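Local coordinates for protein AvrRxo1-ORF1 (Xanthomonas oryzae pv. oryzicola, PDB 4Z8T) that is a type III effector with a polynucleotide kinase domain that pairs with AvrRxo1-ORF2, and probably phosphorylates a substrate as related zeta-toxin kinases do, at residues 52-57 and 91-96; 69-74 and 182-187; 74-79 and 190-195; 106-111 and 124-129; 219-224 and 275-280. All coordinates share one frame; numbering follows the deposited sequence.

Contact 1: residues 52-57 and 91-96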
# COMPACT_ATOMS: atom_id res chain seq x y z
N LEU A 52 -14.01 -17.28 -38.60
CA LEU A 52 -14.52 -16.67 -39.82
C LEU A 52 -15.91 -16.12 -39.58
O LEU A 52 -16.26 -15.06 -40.09
CB LEU A 52 -14.52 -17.68 -40.97
CG LEU A 52 -14.83 -17.14 -42.37
CD1 LEU A 52 -13.88 -16.02 -42.76
CD2 LEU A 52 -14.77 -18.28 -43.39
N THR A 53 -16.70 -16.83 -38.79
CA THR A 53 -18.03 -16.33 -38.42
C THR A 53 -17.89 -14.98 -37.70
O THR A 53 -18.59 -14.02 -38.04
CB THR A 53 -18.78 -17.33 -37.53
OG1 THR A 53 -19.04 -18.52 -38.29
CG2 THR A 53 -20.09 -16.75 -37.06
N LEU A 54 -16.98 -14.91 -36.74
CA LEU A 54 -16.72 -13.66 -36.02
C LEU A 54 -16.35 -12.57 -37.01
O LEU A 54 -16.93 -11.47 -36.99
CB LEU A 54 -15.57 -13.83 -35.03
CG LEU A 54 -15.79 -14.57 -33.71
CD1 LEU A 54 -14.53 -14.44 -32.86
CD2 LEU A 54 -17.01 -14.05 -32.97
N ALA A 55 -15.40 -12.88 -37.89
CA ALA A 55 -14.91 -11.88 -38.83
C ALA A 55 -15.99 -11.37 -39.77
O ALA A 55 -16.06 -10.17 -40.06
CB ALA A 55 -13.73 -12.44 -39.62
N GLU A 56 -16.85 -12.27 -40.24
CA GLU A 56 -17.91 -11.84 -41.15
C GLU A 56 -18.95 -11.01 -40.42
O GLU A 56 -19.48 -10.05 -40.98
CB GLU A 56 -18.58 -13.05 -41.83
CG GLU A 56 -17.69 -13.84 -42.78
CD GLU A 56 -17.39 -13.12 -44.09
OE1 GLU A 56 -17.91 -12.00 -44.32
OE2 GLU A 56 -16.63 -13.68 -44.91
N SER A 57 -19.24 -11.36 -39.16
CA SER A 57 -20.14 -10.54 -38.35
C SER A 57 -19.61 -9.14 -38.16
O SER A 57 -20.34 -8.16 -38.38
CB SER A 57 -20.41 -11.19 -36.98
OG SER A 57 -21.28 -10.38 -36.18
N ALA A 91 -21.82 -8.65 -30.28
CA ALA A 91 -22.74 -9.14 -31.29
C ALA A 91 -22.16 -10.33 -32.04
O ALA A 91 -22.86 -11.29 -32.38
CB ALA A 91 -23.10 -8.01 -32.26
N ALA A 92 -20.86 -10.25 -32.34
CA ALA A 92 -20.19 -11.33 -33.03
C ALA A 92 -20.04 -12.59 -32.18
O ALA A 92 -20.30 -13.70 -32.64
CB ALA A 92 -18.82 -10.86 -33.52
N LEU A 93 -19.60 -12.41 -30.94
CA LEU A 93 -19.40 -13.55 -30.04
C LEU A 93 -20.71 -14.27 -29.76
O LEU A 93 -20.72 -15.47 -29.47
CB LEU A 93 -18.76 -13.10 -28.74
CG LEU A 93 -17.29 -12.67 -28.84
CD1 LEU A 93 -16.83 -11.95 -27.57
CD2 LEU A 93 -16.40 -13.87 -29.15
N LYS A 94 -21.82 -13.55 -29.83
CA LYS A 94 -23.12 -14.19 -29.63
C LYS A 94 -23.33 -15.26 -30.70
O LYS A 94 -23.86 -16.34 -30.41
CB LYS A 94 -24.23 -13.15 -29.68
CG LYS A 94 -25.55 -13.61 -29.12
CD LYS A 94 -26.60 -12.53 -29.27
CE LYS A 94 -27.92 -12.94 -28.64
NZ LYS A 94 -28.95 -11.89 -28.83
N LYS A 95 -22.88 -14.98 -31.92
CA LYS A 95 -23.09 -15.89 -33.05
C LYS A 95 -22.26 -17.17 -32.97
O LYS A 95 -22.57 -18.16 -33.61
CB LYS A 95 -22.83 -15.16 -34.37
CG LYS A 95 -23.80 -14.01 -34.62
CD LYS A 95 -23.44 -13.24 -35.89
CE LYS A 95 -24.34 -12.01 -36.05
NZ LYS A 95 -23.78 -10.97 -36.97
N THR A 96 -21.20 -17.14 -32.16
CA THR A 96 -20.29 -18.28 -32.04
C THR A 96 -20.31 -18.88 -30.65
O THR A 96 -19.49 -19.74 -30.33
CB THR A 96 -18.83 -17.88 -32.35
OG1 THR A 96 -18.40 -16.91 -31.39
CG2 THR A 96 -18.71 -17.30 -33.75

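Contact 2: residues 69-74 and 182-187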
# COMPACT_ATOMS: atom_id res chain seq x y z
N ALA A 69 -7.83 -6.85 -28.74
CA ALA A 69 -6.93 -7.41 -27.75
C ALA A 69 -7.57 -7.21 -26.38
O ALA A 69 -7.91 -6.09 -26.00
CB ALA A 69 -5.56 -6.70 -27.82
N LEU A 70 -7.76 -8.30 -25.65
CA LEU A 70 -8.29 -8.22 -24.29
C LEU A 70 -7.16 -8.54 -23.33
O LEU A 70 -6.84 -9.71 -23.08
CB LEU A 70 -9.44 -9.21 -24.11
CG LEU A 70 -10.47 -9.15 -25.23
CD1 LEU A 70 -11.54 -10.24 -25.09
CD2 LEU A 70 -11.09 -7.78 -25.25
N ARG A 71 -6.53 -7.49 -22.80
CA ARG A 71 -5.41 -7.62 -21.88
C ARG A 71 -5.90 -7.72 -20.46
O ARG A 71 -6.83 -7.03 -20.07
CB ARG A 71 -4.53 -6.37 -22.00
CG ARG A 71 -3.27 -6.38 -21.15
CD ARG A 71 -2.35 -5.21 -21.49
NE ARG A 71 -1.06 -5.38 -20.83
CZ ARG A 71 -0.74 -4.89 -19.63
NH1 ARG A 71 -1.62 -4.18 -18.93
NH2 ARG A 71 0.46 -5.15 -19.11
N GLY A 72 -5.26 -8.57 -19.66
CA GLY A 72 -5.53 -8.55 -18.23
C GLY A 72 -5.26 -9.89 -17.60
O GLY A 72 -5.26 -10.92 -18.28
N ASN A 73 -5.05 -9.86 -16.29
CA ASN A 73 -4.75 -11.07 -15.53
C ASN A 73 -5.93 -12.03 -15.47
O ASN A 73 -7.06 -11.70 -15.80
CB ASN A 73 -4.31 -10.68 -14.11
CG ASN A 73 -3.58 -11.79 -13.40
OD1 ASN A 73 -2.94 -12.64 -14.03
ND2 ASN A 73 -3.65 -11.78 -12.06
N THR A 74 -5.63 -13.24 -15.02
CA THR A 74 -6.62 -14.30 -14.85
C THR A 74 -7.81 -13.86 -13.99
O THR A 74 -7.63 -13.27 -12.92
CB THR A 74 -5.92 -15.50 -14.20
OG1 THR A 74 -4.78 -15.86 -15.00
CG2 THR A 74 -6.85 -16.69 -14.11
N LEU A 182 -7.80 -2.19 -27.98
CA LEU A 182 -7.32 -2.87 -26.78
C LEU A 182 -8.13 -2.46 -25.57
O LEU A 182 -8.26 -1.27 -25.26
CB LEU A 182 -5.84 -2.57 -26.56
CG LEU A 182 -5.16 -3.51 -25.55
CD1 LEU A 182 -3.71 -3.73 -25.93
CD2 LEU A 182 -5.25 -2.99 -24.11
N CYS A 183 -8.69 -3.46 -24.89
CA CYS A 183 -9.31 -3.25 -23.59
C CYS A 183 -8.43 -3.94 -22.59
O CYS A 183 -8.06 -5.09 -22.77
CB CYS A 183 -10.72 -3.86 -23.53
SG CYS A 183 -11.98 -2.79 -24.24
N ASP A 184 -8.08 -3.21 -21.54
CA ASP A 184 -7.16 -3.68 -20.51
C ASP A 184 -7.98 -3.70 -19.22
O ASP A 184 -8.58 -2.69 -18.85
CB ASP A 184 -6.02 -2.67 -20.43
CG ASP A 184 -4.87 -3.13 -19.57
OD1 ASP A 184 -4.90 -4.27 -19.05
OD2 ASP A 184 -3.92 -2.33 -19.42
N ILE A 185 -8.04 -4.86 -18.57
CA ILE A 185 -8.98 -5.08 -17.47
C ILE A 185 -8.21 -5.48 -16.23
O ILE A 185 -7.44 -6.44 -16.25
CB ILE A 185 -9.98 -6.21 -17.83
CG1 ILE A 185 -10.80 -5.83 -19.09
CG2 ILE A 185 -10.93 -6.44 -16.66
CD1 ILE A 185 -10.39 -6.56 -20.36
N ASP A 186 -8.40 -4.72 -15.15
CA ASP A 186 -7.68 -4.97 -13.90
C ASP A 186 -8.63 -5.27 -12.75
O ASP A 186 -9.71 -4.68 -12.66
CB ASP A 186 -6.88 -3.73 -13.50
CG ASP A 186 -6.02 -3.98 -12.29
OD1 ASP A 186 -4.88 -4.46 -12.47
OD2 ASP A 186 -6.48 -3.73 -11.14
N ALA A 187 -8.20 -6.18 -11.88
CA ALA A 187 -8.85 -6.38 -10.59
C ALA A 187 -7.77 -6.63 -9.55
O ALA A 187 -6.67 -7.07 -9.89
CB ALA A 187 -9.80 -7.57 -10.65
O HOH W 1 -5.19 -7.22 -15.23
O HOH W 2 -5.53 -9.71 -10.78

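Contact 3: residues 74-79 and 190-195. With SO4 (sulfate ion), chain D; SO4 (sulfate ion), chain E.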
# COMPACT_ATOMS: atom_id res chain seq x y z
N THR A 74 -5.63 -13.24 -15.02
CA THR A 74 -6.62 -14.30 -14.85
C THR A 74 -7.81 -13.86 -13.99
O THR A 74 -7.63 -13.27 -12.92
CB THR A 74 -5.92 -15.50 -14.20
OG1 THR A 74 -4.78 -15.86 -15.00
CG2 THR A 74 -6.85 -16.69 -14.11
N ALA A 75 -9.02 -14.17 -14.45
CA ALA A 75 -10.23 -14.00 -13.65
C ALA A 75 -10.41 -12.59 -13.13
O ALA A 75 -10.78 -12.39 -11.96
CB ALA A 75 -10.29 -15.03 -12.51
N THR A 76 -10.19 -11.62 -14.00
CA THR A 76 -10.36 -10.21 -13.65
C THR A 76 -11.69 -9.64 -14.14
O THR A 76 -11.99 -8.47 -13.90
CB THR A 76 -9.22 -9.35 -14.22
OG1 THR A 76 -9.04 -9.65 -15.61
CG2 THR A 76 -7.92 -9.63 -13.48
N GLY A 77 -12.46 -10.43 -14.86
CA GLY A 77 -13.73 -9.96 -15.41
C GLY A 77 -13.66 -9.60 -16.88
O GLY A 77 -14.48 -8.82 -17.36
N LYS A 78 -12.70 -10.17 -17.59
CA LYS A 78 -12.47 -9.83 -18.99
C LYS A 78 -13.67 -10.12 -19.87
O LYS A 78 -14.05 -9.30 -20.71
CB LYS A 78 -11.21 -10.54 -19.51
CG LYS A 78 -9.95 -10.14 -18.74
CD LYS A 78 -8.73 -11.00 -19.10
CE LYS A 78 -8.30 -10.80 -20.52
NZ LYS A 78 -6.94 -11.40 -20.77
N THR A 79 -14.28 -11.29 -19.69
CA THR A 79 -15.42 -11.68 -20.51
C THR A 79 -16.60 -10.72 -20.39
O THR A 79 -17.18 -10.30 -21.39
CB THR A 79 -15.82 -13.13 -20.23
OG1 THR A 79 -14.72 -13.98 -20.54
CG2 THR A 79 -17.03 -13.52 -21.07
N GLU A 190 -6.55 -10.38 -4.97
CA GLU A 190 -7.49 -11.22 -4.24
C GLU A 190 -8.75 -11.52 -5.04
O GLU A 190 -9.34 -12.61 -4.93
CB GLU A 190 -7.83 -10.56 -2.90
CG GLU A 190 -8.13 -11.54 -1.80
CD GLU A 190 -8.05 -10.89 -0.43
OE1 GLU A 190 -8.40 -9.69 -0.31
OE2 GLU A 190 -7.62 -11.57 0.53
N ASN A 191 -9.18 -10.56 -5.87
CA ASN A 191 -10.36 -10.80 -6.69
C ASN A 191 -10.09 -11.89 -7.71
O ASN A 191 -10.96 -12.70 -8.01
CB ASN A 191 -10.81 -9.52 -7.42
CG ASN A 191 -11.59 -8.58 -6.53
OD1 ASN A 191 -11.46 -8.63 -5.30
ND2 ASN A 191 -12.42 -7.73 -7.13
N SER A 192 -8.89 -11.90 -8.26
CA SER A 192 -8.52 -12.95 -9.20
C SER A 192 -8.44 -14.29 -8.50
O SER A 192 -8.83 -15.30 -9.08
CB SER A 192 -7.19 -12.65 -9.89
OG SER A 192 -7.36 -11.62 -10.85
N LEU A 193 -7.94 -14.31 -7.27
CA LEU A 193 -7.81 -15.57 -6.54
C LEU A 193 -9.19 -16.16 -6.28
O LEU A 193 -9.42 -17.36 -6.52
CB LEU A 193 -7.04 -15.36 -5.23
CG LEU A 193 -5.59 -14.86 -5.37
CD1 LEU A 193 -4.99 -14.52 -3.99
CD2 LEU A 193 -4.70 -15.87 -6.07
N VAL A 194 -10.12 -15.34 -5.81
CA VAL A 194 -11.46 -15.90 -5.55
C VAL A 194 -12.17 -16.21 -6.87
O VAL A 194 -12.96 -17.15 -6.95
CB VAL A 194 -12.31 -15.05 -4.60
CG1 VAL A 194 -12.82 -13.84 -5.28
CG2 VAL A 194 -13.47 -15.89 -4.05
N GLY A 195 -11.86 -15.44 -7.91
CA GLY A 195 -12.38 -15.74 -9.23
C GLY A 195 -11.98 -17.12 -9.73
O GLY A 195 -12.77 -17.84 -10.33
S SO4 D . -13.94 -13.52 -16.55
O1 SO4 D . -13.28 -13.19 -15.30
O2 SO4 D . -15.18 -12.75 -16.73
O3 SO4 D . -14.28 -14.95 -16.49
O4 SO4 D . -13.05 -13.30 -17.68
S SO4 E . -8.62 -15.92 -18.09
O1 SO4 E . -9.95 -16.21 -18.62
O2 SO4 E . -8.67 -14.61 -17.44
O3 SO4 E . -7.69 -15.86 -19.22
O4 SO4 E . -8.16 -16.98 -17.19

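Contact 4: residues 106-111 and 124-129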
# COMPACT_ATOMS: atom_id res chain seq x y z
N VAL A 106 -8.83 -22.46 -25.29
CA VAL A 106 -10.01 -22.92 -26.01
C VAL A 106 -9.87 -24.35 -26.53
O VAL A 106 -10.88 -24.98 -26.86
CB VAL A 106 -10.41 -22.01 -27.22
CG1 VAL A 106 -10.63 -20.56 -26.77
CG2 VAL A 106 -9.37 -22.11 -28.33
N PHE A 107 -8.64 -24.85 -26.62
CA PHE A 107 -8.41 -26.21 -27.14
C PHE A 107 -8.30 -27.24 -26.03
O PHE A 107 -8.29 -28.44 -26.31
CB PHE A 107 -7.13 -26.27 -27.98
CG PHE A 107 -7.19 -25.45 -29.24
CD1 PHE A 107 -7.97 -25.86 -30.31
CD2 PHE A 107 -6.46 -24.27 -29.35
CE1 PHE A 107 -8.04 -25.11 -31.47
CE2 PHE A 107 -6.53 -23.51 -30.52
CZ PHE A 107 -7.31 -23.94 -31.58
N LYS A 108 -8.20 -26.77 -24.79
CA LYS A 108 -7.83 -27.64 -23.68
C LYS A 108 -8.85 -28.72 -23.35
O LYS A 108 -8.48 -29.86 -23.11
CB LYS A 108 -7.50 -26.83 -22.42
CG LYS A 108 -6.12 -26.21 -22.47
CD LYS A 108 -5.75 -25.61 -21.11
CE LYS A 108 -4.29 -25.22 -21.07
NZ LYS A 108 -4.04 -24.12 -22.04
N SER A 109 -10.13 -28.36 -23.34
CA SER A 109 -11.16 -29.33 -23.02
C SER A 109 -11.17 -30.47 -24.05
O SER A 109 -11.19 -31.65 -23.68
CB SER A 109 -12.54 -28.67 -22.97
OG SER A 109 -13.54 -29.62 -22.68
N SER A 110 -11.11 -30.11 -25.33
CA SER A 110 -11.12 -31.11 -26.39
C SER A 110 -9.89 -32.00 -26.30
O SER A 110 -9.98 -33.22 -26.48
CB SER A 110 -11.21 -30.46 -27.77
OG SER A 110 -12.50 -29.92 -28.00
N LEU A 111 -8.73 -31.40 -26.06
CA LEU A 111 -7.50 -32.20 -25.99
C LEU A 111 -7.53 -33.09 -24.76
O LEU A 111 -7.03 -34.23 -24.78
CB LEU A 111 -6.27 -31.30 -25.94
CG LEU A 111 -6.03 -30.51 -27.23
CD1 LEU A 111 -4.87 -29.55 -27.04
CD2 LEU A 111 -5.75 -31.47 -28.40
N ALA A 124 -2.72 -29.00 -17.27
CA ALA A 124 -1.28 -28.89 -17.41
C ALA A 124 -0.74 -29.91 -18.41
O ALA A 124 0.18 -29.63 -19.17
CB ALA A 124 -0.59 -29.03 -16.06
N GLN A 125 -1.34 -31.10 -18.41
CA GLN A 125 -0.93 -32.14 -19.34
C GLN A 125 -1.17 -31.76 -20.81
O GLN A 125 -0.40 -32.19 -21.68
CB GLN A 125 -1.65 -33.45 -19.03
CG GLN A 125 -0.96 -34.28 -17.97
CD GLN A 125 -1.65 -35.60 -17.80
OE1 GLN A 125 -2.81 -35.65 -17.40
NE2 GLN A 125 -0.95 -36.68 -18.13
N VAL A 126 -2.21 -30.98 -21.08
CA VAL A 126 -2.50 -30.59 -22.46
C VAL A 126 -2.00 -29.20 -22.85
O VAL A 126 -2.19 -28.77 -23.99
CB VAL A 126 -4.01 -30.72 -22.83
CG1 VAL A 126 -4.48 -32.18 -22.74
CG2 VAL A 126 -4.88 -29.82 -21.94
N HIS A 127 -1.38 -28.48 -21.92
CA HIS A 127 -1.08 -27.06 -22.19
C HIS A 127 -0.13 -26.82 -23.36
O HIS A 127 -0.40 -25.95 -24.22
CB HIS A 127 -0.57 -26.33 -20.95
CG HIS A 127 -0.23 -24.90 -21.23
ND1 HIS A 127 -1.18 -23.93 -21.45
CD2 HIS A 127 0.97 -24.28 -21.36
CE1 HIS A 127 -0.59 -22.77 -21.69
NE2 HIS A 127 0.71 -22.96 -21.64
N SER A 128 0.98 -27.54 -23.40
CA SER A 128 1.93 -27.37 -24.49
C SER A 128 1.27 -27.62 -25.84
O SER A 128 1.41 -26.84 -26.78
CB SER A 128 3.13 -28.30 -24.32
OG SER A 128 3.92 -27.89 -23.22
N GLU A 129 0.54 -28.73 -25.93
CA GLU A 129 -0.18 -29.04 -27.15
C GLU A 129 -1.20 -27.95 -27.52
O GLU A 129 -1.34 -27.59 -28.69
CB GLU A 129 -0.87 -30.40 -27.01
CG GLU A 129 -1.49 -30.91 -28.29
CD GLU A 129 -2.18 -32.24 -28.08
OE1 GLU A 129 -2.51 -32.57 -26.91
OE2 GLU A 129 -2.41 -32.95 -29.08

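Contact 5: residues 219-224 and 275-280. With SO4 (sulfate ion), chain F.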
# COMPACT_ATOMS: atom_id res chain seq x y z
N ALA A 219 3.10 -8.78 -13.44
CA ALA A 219 3.48 -8.48 -14.82
C ALA A 219 2.49 -7.53 -15.48
O ALA A 219 2.90 -6.57 -16.15
CB ALA A 219 3.60 -9.74 -15.61
N VAL A 220 1.20 -7.78 -15.32
CA VAL A 220 0.21 -6.96 -16.00
C VAL A 220 0.22 -5.53 -15.48
O VAL A 220 0.09 -4.58 -16.26
CB VAL A 220 -1.21 -7.60 -15.96
CG1 VAL A 220 -1.88 -7.35 -14.64
CG2 VAL A 220 -2.07 -7.06 -17.11
N ARG A 221 0.42 -5.35 -14.18
CA ARG A 221 0.46 -4.02 -13.63
C ARG A 221 1.76 -3.30 -13.98
O ARG A 221 1.74 -2.13 -14.36
CB ARG A 221 0.22 -4.06 -12.12
CG ARG A 221 -1.24 -4.36 -11.80
CD ARG A 221 -1.63 -3.67 -10.56
NE ARG A 221 -3.06 -3.83 -10.25
CZ ARG A 221 -3.56 -3.57 -9.05
NH1 ARG A 221 -2.77 -3.13 -8.08
NH2 ARG A 221 -4.85 -3.76 -8.83
N SER A 222 2.89 -4.00 -13.85
CA SER A 222 4.19 -3.36 -14.05
C SER A 222 4.40 -2.85 -15.48
O SER A 222 5.13 -1.87 -15.70
CB SER A 222 5.33 -4.32 -13.68
OG SER A 222 5.31 -4.59 -12.29
N ASN A 223 3.77 -3.52 -16.44
CA ASN A 223 3.94 -3.17 -17.84
C ASN A 223 2.78 -2.41 -18.45
O ASN A 223 2.78 -2.14 -19.65
CB ASN A 223 4.24 -4.42 -18.66
CG ASN A 223 5.58 -5.01 -18.32
OD1 ASN A 223 6.61 -4.38 -18.57
ND2 ASN A 223 5.58 -6.20 -17.75
N ARG A 224 1.80 -2.05 -17.63
CA ARG A 224 0.60 -1.37 -18.12
C ARG A 224 0.88 -0.02 -18.78
O ARG A 224 0.33 0.28 -19.84
CB ARG A 224 -0.37 -1.21 -16.94
CG ARG A 224 -1.67 -0.50 -17.27
CD ARG A 224 -2.72 -0.92 -16.27
NE ARG A 224 -3.33 -2.20 -16.64
CZ ARG A 224 -3.73 -3.13 -15.78
NH1 ARG A 224 -3.55 -2.96 -14.48
NH2 ARG A 224 -4.32 -4.24 -16.23
N SER A 275 0.83 -0.27 -10.49
CA SER A 275 1.85 -0.73 -9.55
C SER A 275 1.42 -2.03 -8.86
O SER A 275 0.26 -2.20 -8.52
CB SER A 275 2.07 0.37 -8.50
OG SER A 275 2.43 -0.16 -7.24
N PRO A 276 2.36 -2.96 -8.65
CA PRO A 276 2.00 -4.26 -8.05
C PRO A 276 1.88 -4.31 -6.51
O PRO A 276 1.54 -5.38 -5.99
CB PRO A 276 3.14 -5.18 -8.51
CG PRO A 276 4.30 -4.26 -8.69
CD PRO A 276 3.75 -2.94 -9.15
N GLN A 277 2.14 -3.23 -5.81
CA GLN A 277 2.05 -3.23 -4.38
C GLN A 277 2.90 -4.31 -3.69
O GLN A 277 2.44 -4.92 -2.77
CB GLN A 277 0.60 -3.27 -3.87
CG GLN A 277 -0.48 -2.66 -4.76
CD GLN A 277 -0.34 -1.17 -5.03
OE1 GLN A 277 0.34 -0.45 -4.30
NE2 GLN A 277 -1.00 -0.71 -6.05
N LEU A 278 4.13 -4.52 -4.17
CA LEU A 278 5.14 -5.40 -3.56
C LEU A 278 5.84 -4.84 -2.30
O LEU A 278 5.96 -3.64 -2.15
CB LEU A 278 6.23 -5.80 -4.58
CG LEU A 278 5.52 -6.21 -5.86
CD1 LEU A 278 6.43 -6.55 -7.05
CD2 LEU A 278 4.59 -7.35 -5.49
N SER A 279 6.31 -5.74 -1.44
CA SER A 279 7.13 -5.42 -0.27
C SER A 279 8.23 -6.45 -0.23
O SER A 279 8.16 -7.46 -0.91
CB SER A 279 6.35 -5.42 1.05
OG SER A 279 5.80 -6.65 1.37
N VAL A 280 9.24 -6.20 0.57
CA VAL A 280 10.42 -7.00 0.58
C VAL A 280 10.13 -8.47 0.96
O VAL A 280 10.80 -9.34 0.48
CB VAL A 280 11.64 -6.23 1.27
CG1 VAL A 280 11.39 -5.99 2.71
CG2 VAL A 280 12.98 -6.89 1.03
S SO4 F . -5.35 -3.29 -5.26
O1 SO4 F . -6.19 -3.07 -4.09
O2 SO4 F . -4.25 -2.33 -5.30
O3 SO4 F . -6.15 -3.14 -6.47
O4 SO4 F . -4.79 -4.64 -5.22

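Contact 1: residues 52-57 and 91-96
Two roughly antiparallel helices meet here, 34-60 and 87-95, with short-segment axes 8.6 Å apart at 145°. L54 carries much of the apolar part. Its CG is anti to the carbonyl carbon (chi1 -75°), CD1 is anti to CA, and CD2 is the branch that touches A92. There CD2 lies over the backbone of A92, 3.3 Å from A92 O, and also meets the methyl of A92. L93 starts pointing the other way, but its CD2 comes back to cross L54 obliquely, with L54 CD2 and L93 CD2 3.9 Å apart. T96 crosses L54 at about a right angle, its OG1 and CG2 against L54 CD2. T96 OG1 sits in the crowded position between the backbone N and the carbonyl carbon (chi1 62°) and bonds to K99 O. This puts T96 CG2 anti to the carbonyl carbon, where it slides past T53 CG2 at 3.6 Å. T53 OG1 bonds to S49 O of its own helix, and T53 CG2 is anti to the backbone N, facing T96. K95 lies extended beyond CG and brings its amine to S57. K95 NZ donates to S57 OG at 2.7 Å. S57 OG is anti to its backbone N, so it points at the neighbouring helix and also packs over A92 CA. The result is an antiparallel helix-helix packing of the kinase domain, apolar inside with one lysine-serine bond on the solvent side, where K95 is exposed.

Contact 2: residues 69-74 and 182-187
R71 and D184 form a buried salt bridge on neighbouring parallel strands, 66-71 and 179-185, in the core sheet of a P-loop kinase fold. Both side chains leave with CG anti to the backbone N and run side by side. R71 NH1 donates to D184 OD2 at 3.0 Å, and more weakly to OD1. The carboxylate and guanidinium planes stand 80° apart, so NH1 approaches OD2 from above the carboxylate plane while the acid lies at the guanidinium edge. Both groups have further partners: R71 NE and NH2 bond to backbone carbonyls, including L160 O, and D184 OD2 also takes R224 NE and Y240 OH. This dense network would favour a charged aspartate. The backbone follows parallel pairing. C183 N gives to A69 O, R71 N to C183 O at 2.8 Å, and I185 N to R71 O. The A69 and L182 side chains share the sheet face of R71 and D184, with A69 CB 3.9 Å from L182 CG. L70 and C183 lie on the other face. G72 turns with phi 154° and, having no side chain, lets its CA pass I185 O. Beyond G72 direct pairing gives way to water. One water accepts from N73 N and donates to I185 O at 2.6 Å. The N73 side chain also bonds to R159. A second water accepts from N73 ND2 and donates to A187 O at 3.0 Å.

Contact 3: residues 74-79 and 190-195
S192 of helix 189-198 turns its hydroxyl onto the loop that precedes helix 78-85. Its OG is anti to the carbonyl carbon (chi1 -73°) and donates to T74 O at 2.7 Å, almost along the C=O axis. The same OG lies 3.3 Å from T76 CG2. That methyl is anti to its carbonyl carbon because T76 OG1 takes the crowded position (chi1 50°) and bonds back to N73 O. A75 points its methyl toward the helix. A75 CB rests against the S192 carbonyl and G195, 3.9 Å from G195 C; G195, without a side chain, meets the methyl directly. A75 itself has positive phi (55°), which bends the loop at this point. The opposite side of the loop faces two sulfates, probably from the crystallisation liquor. A75 N donates to O2 of the chain E sulfate at 3.0 Å. G77 N donates to O1 of the chain D sulfate at 2.9 Å, and T79 N to its O4 at 3.1 Å. G77 is the N-cap, so the start of the helix would probably favour an anion there. K78 bends at chi3, and its amine is tied to carbonyls, including L70 O and G72 O. G72, G77, K78 and T79 fit a Walker A pattern. The strand-loop-helix with backbone amides on sulfate is consistent with a P-loop, the phosphate-binding site expected of a polynucleotide kinase.

Contact 4: residues 106-111 and 124-129
Helix 108-113 packs against helix 123-141 with K108 and V126 nearest, CA to CA 6.2 Å, and the second helix has a kink at S128 and E129, whose N atoms do not bond back to the preceding turn. V126 points at the partner and splits its methyls. Its CG1 meets L111 CB at 3.8 Å, while CG2 lies 3.9 Å from K108 CG. K108 and H127 run side by side. K108 bends at chi4 (65°), which brings NZ to H127 ND1 at 2.9 Å. NZ donates to ND1 close to the ring plane. K108 NZ also forms a salt bridge with D105 and bonds to S130 OG. L111 crosses E129 obliquely, its CD2 3.7 Å from E129 CD. The carboxylate is held by T6, R36 and H40, and probably stays charged. H127 also packs on S96 of the AvrRxo1-ORF2 chain. This is a buried helix-helix packing in the kinase domain, apolar at its centre with fixed polar ends.

Contact 5: residues 219-224 and 275-280
The guanidinium of R221 has S275 O and the chain F sulfate at its edge, in plane. R221 lies in the last turn of helix 210-222 of the kinase domain and meets the loop that follows helix 267-272, so this is a helix-to-loop contact at the surface. R221 NH1 donates to S275 O at 3.2 Å, almost along the C=O axis (168°). It also gives to sulfate O2, and R221 NH2 to sulfate O3 at 2.8 Å. NH2 has a further salt bridge to D186. The sulfate probably comes from the crystallisation liquor. Q277 NE2 also lies near the edge, 3.6 Å from R221 NH1, but both are donors and do not bond to each other. The arginine bends at chi2 (-147°), which lays its CD against S275 O at 3.1 Å. The guanidinium of R224 carries V220 O over the centre of one face. The loop itself continues to other chains: S275 and L278 touch AvrRxo1-ORF2, and V280 N bonds to E271 of the second copy of this protein. P276 sets its ring beside S222, whose OG is bound to V218 O of its own helix. P276 CG lies 3.8 Å from S222 OG.

How the contacts relate
Contacts 2 and 4 are buried, contacts 1 and 3 partly so, and contact 5 lies at the surface. Contact 2 is central, its centre about 8 Å from the centre of the chain, and rests on strand pairing with a salt bridge. It shares T74 with contact 3, and strands 66-71 and 179-185 run on towards the loop and helix of that contact. Contact 5 joins contact 2 through D186, which binds R221 and R224. Contacts 1 and 4 are helix packings, each with one lysine bond across, to a hydroxyl in contact 1 and to an imidazole in contact 4. Sulfates gather only at contacts 3 and 5, on backbone amides in one and an arginine in the other.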